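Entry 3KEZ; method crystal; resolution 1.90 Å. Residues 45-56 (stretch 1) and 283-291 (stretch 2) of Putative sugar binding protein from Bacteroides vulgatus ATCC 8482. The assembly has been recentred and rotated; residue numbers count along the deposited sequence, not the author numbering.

Stretch 1, residues 45-56: VYYGDVTGDDMQ
Stretch 2 (283-291) DMCITCSFY

The hydroxyl of Thr 287 does two jobs at once: it joins the two stretches and caps a helix. With chi1 in p (53°) and its CA-to-CB bond directed toward stretch 1, Thr 287 OG1 donates to Asp 53 O at 2.8 Å and accepts a weak capping bond from Phe 290 N, 3.4 Å away. A hydroxyl suits this N-cap because it can give a proton to the neighbouring loop while offering a lone pair to the first turn of the helix, residues 288-291.

The backbones meet as a short antiparallel ladder, between a strand that begins at Met 55, includes Gln 56 and continues later in the chain, and the strand 284-286. Gln 56 and Cys 285 form the hydrogen-bonded pair, CA atoms 5.7 Å apart: Gln 56 N donates to Cys 285 O at 2.9 Å, and Cys 285 N donates to Gln 56 O at 3.0 Å. Met 55 and Ile 286 form the non-hydrogen-bonded pair, drawn in to 4.2 Å between CA atoms. The pattern continues beyond the strand, where Thr 287 N donates to Asp 54 O at 2.9 Å with a nearly straight angle of 168°. Between these bonds, CA-H...O contacts fill the ladder: Met 55 CA lies 3.2 Å from Cys 285 O, and Ile 286 CA lies 3.4 Å from Asp 54 O. Extended torsions support this, phi/psi being -137/158 at Met 55, -148/163 at Gln 56 and -134/174 at Cys 285.

Gln 56 and Cys 285 share one face of the sheet, both with chi1 in p, and Gln 56 CG packs 3.8 Å from Cys 285 SG. The glutamine chain is extended at chi2 (t, 174°), and Gln 56 OE1 lies 3.5 Å from Thr 287 CG2. Water 3 donates to Gln 56 OE1 at 2.8 Å and accepts from Cys 288 N at 2.9 Å, linking the amide to the start of the helix.

Met 284, a selenomethionine, is the centre of an apolar cluster with Tyr 46, Val 50 and Met 55, burying 114 Å² of the 613 Å² total. Its rotamer is p, t, m, and its flexible chain reaches the kinked helix 45-50, whose axis crosses that of strand 284-286 at 47°. Met 284 SE touches Tyr 46 CB at 3.5 Å and lies obliquely to the tyrosine ring, 5.0 Å from its centroid. Met 284 CE meets Val 50 CG1 at 4.0 Å and Met 55 CE at 3.6 Å; Met 55 is also selenomethionine (m, t, p), and its CA-to-CB bond points away overall, although CB touches stretch 2, and its end comes nearer.

In the first turn of the helix, Phe 290 (chi1 t, 175°) has its CA-to-CB bond toward stretch 1, and its CD1 lies 3.5 Å from Asp 54 CG; the carboxylate oxygens are satisfied elsewhere in the structure. Ser 289 is partly exposed, and its OG bonds to water 1 at 2.7 Å, and that water donates to Asp 53 O at 2.8 Å.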

# COMPACT_ATOMS: atom_id res chain seq x y z
N VAL A 45 2.47 -5.52 -2.13
CA VAL A 45 3.18 -4.74 -1.16
C VAL A 45 4.58 -4.41 -1.64
O VAL A 45 4.96 -3.26 -1.67
CB VAL A 45 3.18 -5.39 0.23
CG1 VAL A 45 3.80 -4.44 1.26
CG2 VAL A 45 1.71 -5.72 0.63
N TYR A 46 5.37 -5.41 -2.03
CA TYR A 46 6.75 -5.13 -2.29
C TYR A 46 7.02 -4.32 -3.55
O TYR A 46 8.10 -3.76 -3.68
CB TYR A 46 7.63 -6.38 -2.25
CG TYR A 46 7.49 -7.43 -3.36
CD1 TYR A 46 7.83 -7.16 -4.65
CD2 TYR A 46 7.13 -8.72 -3.04
CE1 TYR A 46 7.75 -8.14 -5.64
CE2 TYR A 46 7.03 -9.71 -4.02
CZ TYR A 46 7.38 -9.42 -5.30
OH TYR A 46 7.32 -10.40 -6.27
N TYR A 47 6.07 -4.30 -4.47
CA TYR A 47 6.28 -3.63 -5.79
C TYR A 47 6.88 -2.23 -5.62
O TYR A 47 7.93 -1.91 -6.18
CB TYR A 47 4.96 -3.57 -6.57
CG TYR A 47 5.09 -2.99 -7.97
CD1 TYR A 47 5.58 -3.74 -9.01
CD2 TYR A 47 4.71 -1.67 -8.24
CE1 TYR A 47 5.71 -3.20 -10.29
CE2 TYR A 47 4.85 -1.13 -9.50
CZ TYR A 47 5.30 -1.89 -10.52
OH TYR A 47 5.39 -1.35 -11.78
N GLY A 48 6.26 -1.41 -4.78
CA GLY A 48 6.69 -0.03 -4.66
C GLY A 48 8.01 0.16 -3.91
O GLY A 48 8.55 1.29 -3.87
N ASP A 49 8.51 -0.90 -3.27
CA ASP A 49 9.79 -0.81 -2.56
C ASP A 49 10.97 -1.18 -3.48
O ASP A 49 11.93 -0.39 -3.61
CB ASP A 49 9.79 -1.72 -1.31
CG ASP A 49 8.94 -1.16 -0.16
OD1 ASP A 49 9.30 -0.10 0.42
OD2 ASP A 49 7.95 -1.79 0.20
N VAL A 50 10.90 -2.34 -4.14
CA VAL A 50 12.06 -2.81 -4.91
C VAL A 50 12.21 -2.11 -6.25
O VAL A 50 13.24 -2.21 -6.86
CB VAL A 50 12.11 -4.31 -5.10
CG1 VAL A 50 12.06 -4.98 -3.73
CG2 VAL A 50 10.96 -4.80 -6.02
N THR A 51 11.16 -1.42 -6.70
CA THR A 51 11.28 -0.53 -7.84
C THR A 51 11.74 0.91 -7.46
O THR A 51 11.85 1.79 -8.32
CB THR A 51 9.94 -0.42 -8.58
OG1 THR A 51 8.98 0.13 -7.68
CG2 THR A 51 9.48 -1.78 -9.17
N GLY A 52 11.98 1.14 -6.16
CA GLY A 52 12.54 2.39 -5.67
C GLY A 52 14.04 2.42 -5.49
O GLY A 52 14.80 1.68 -6.15
N ASP A 53 14.47 3.30 -4.59
CA ASP A 53 15.86 3.51 -4.24
C ASP A 53 16.30 3.04 -2.84
O ASP A 53 17.50 3.08 -2.55
CB ASP A 53 16.23 5.02 -4.40
CG ASP A 53 15.34 5.95 -3.61
OD1 ASP A 53 14.25 5.53 -3.19
OD2 ASP A 53 15.71 7.14 -3.47
N ASP A 54 15.35 2.58 -2.02
CA ASP A 54 15.60 2.31 -0.59
C ASP A 54 15.65 0.83 -0.23
O ASP A 54 16.23 0.46 0.79
CB ASP A 54 14.60 3.05 0.28
CG ASP A 54 14.80 4.56 0.27
OD1 ASP A 54 15.89 5.02 -0.12
OD2 ASP A 54 13.87 5.28 0.76
N MSE A 55 15.15 -0.00 -1.14
CA MSE A 55 15.23 -1.47 -1.06
C MSE A 55 15.59 -2.04 -2.42
O MSE A 55 15.37 -1.40 -3.46
CB MSE A 55 13.91 -2.08 -0.54
CG MSE A 55 13.53 -1.54 0.84
SE MSE A 55 12.22 -2.64 1.68
CE MSE A 55 13.33 -4.18 1.85
N GLN A 56 16.13 -3.25 -2.41
CA GLN A 56 16.55 -3.91 -3.64
C GLN A 56 16.36 -5.40 -3.48
O GLN A 56 16.26 -5.87 -2.36
CB GLN A 56 18.03 -3.63 -3.89
CG GLN A 56 18.96 -3.97 -2.73
CD GLN A 56 20.38 -3.81 -3.11
OE1 GLN A 56 20.97 -2.76 -2.88
NE2 GLN A 56 20.94 -4.82 -3.74
N ASP A 283 15.33 -12.35 0.34
CA ASP A 283 14.89 -12.00 -1.00
C ASP A 283 15.07 -10.51 -1.27
O ASP A 283 15.58 -10.11 -2.32
CB ASP A 283 13.45 -12.41 -1.21
CG ASP A 283 13.11 -12.59 -2.67
OD1 ASP A 283 12.70 -11.59 -3.29
OD2 ASP A 283 13.31 -13.72 -3.19
N MSE A 284 14.66 -9.68 -0.32
CA MSE A 284 14.75 -8.24 -0.50
C MSE A 284 15.30 -7.58 0.76
O MSE A 284 14.94 -7.96 1.88
CB MSE A 284 13.39 -7.67 -0.91
CG MSE A 284 12.28 -7.95 0.08
SE MSE A 284 10.47 -7.39 -0.44
CE MSE A 284 10.55 -5.52 -0.05
N CYS A 285 16.23 -6.63 0.58
CA CYS A 285 16.90 -5.96 1.71
C CYS A 285 16.94 -4.44 1.48
O CYS A 285 16.55 -3.95 0.40
CB CYS A 285 18.32 -6.48 1.84
SG CYS A 285 19.33 -6.16 0.38
N ILE A 286 17.41 -3.69 2.48
CA ILE A 286 17.57 -2.25 2.29
C ILE A 286 18.81 -1.98 1.43
O ILE A 286 19.73 -2.78 1.41
CB ILE A 286 17.68 -1.47 3.60
CG1 ILE A 286 18.98 -1.80 4.34
CG2 ILE A 286 16.43 -1.66 4.48
CD1 ILE A 286 19.11 -1.08 5.68
N THR A 287 18.80 -0.88 0.69
CA THR A 287 19.98 -0.43 -0.03
C THR A 287 20.98 0.22 0.95
O THR A 287 20.60 0.64 2.05
CB THR A 287 19.63 0.57 -1.13
OG1 THR A 287 18.86 1.62 -0.52
CG2 THR A 287 18.78 -0.14 -2.27
N CYS A 288 22.25 0.29 0.57
CA CYS A 288 23.23 0.99 1.41
C CYS A 288 22.89 2.45 1.64
O CYS A 288 23.06 2.98 2.75
CB CYS A 288 24.61 0.90 0.79
SG CYS A 288 25.27 -0.80 0.82
N SER A 289 22.46 3.12 0.58
CA SER A 289 22.07 4.53 0.68
C SER A 289 20.93 4.73 1.70
O SER A 289 20.95 5.71 2.45
CB SER A 289 21.66 5.13 -0.68
OG SER A 289 20.62 4.41 -1.33
N PHE A 290 19.97 3.81 1.76
CA PHE A 290 18.89 3.97 2.73
C PHE A 290 19.40 3.69 4.17
O PHE A 290 19.05 4.41 5.10
CB PHE A 290 17.70 3.06 2.46
CG PHE A 290 16.65 3.15 3.53
CD1 PHE A 290 15.79 4.22 3.57
CD2 PHE A 290 16.55 2.19 4.51
CE1 PHE A 290 14.81 4.31 4.56
CE2 PHE A 290 15.62 2.29 5.50
CZ PHE A 290 14.73 3.36 5.52
N TYR A 291 20.21 2.66 4.33
CA TYR A 291 20.85 2.40 5.63
C TYR A 291 21.64 3.63 6.12
O TYR A 291 21.51 4.02 7.29
CB TYR A 291 21.74 1.17 5.55
CG TYR A 291 22.41 0.79 6.85
CD1 TYR A 291 21.68 0.68 8.02
CD2 TYR A 291 23.78 0.57 6.90
CE1 TYR A 291 22.28 0.33 9.21
CE2 TYR A 291 24.41 0.23 8.09
CZ TYR A 291 23.66 0.10 9.23
OH TYR A 291 24.27 -0.22 10.38
O HOH W 1 20.08 3.26 -3.72
O HOH W 2 18.54 5.52 -0.66
O HOH W 3 22.83 -0.87 -2.06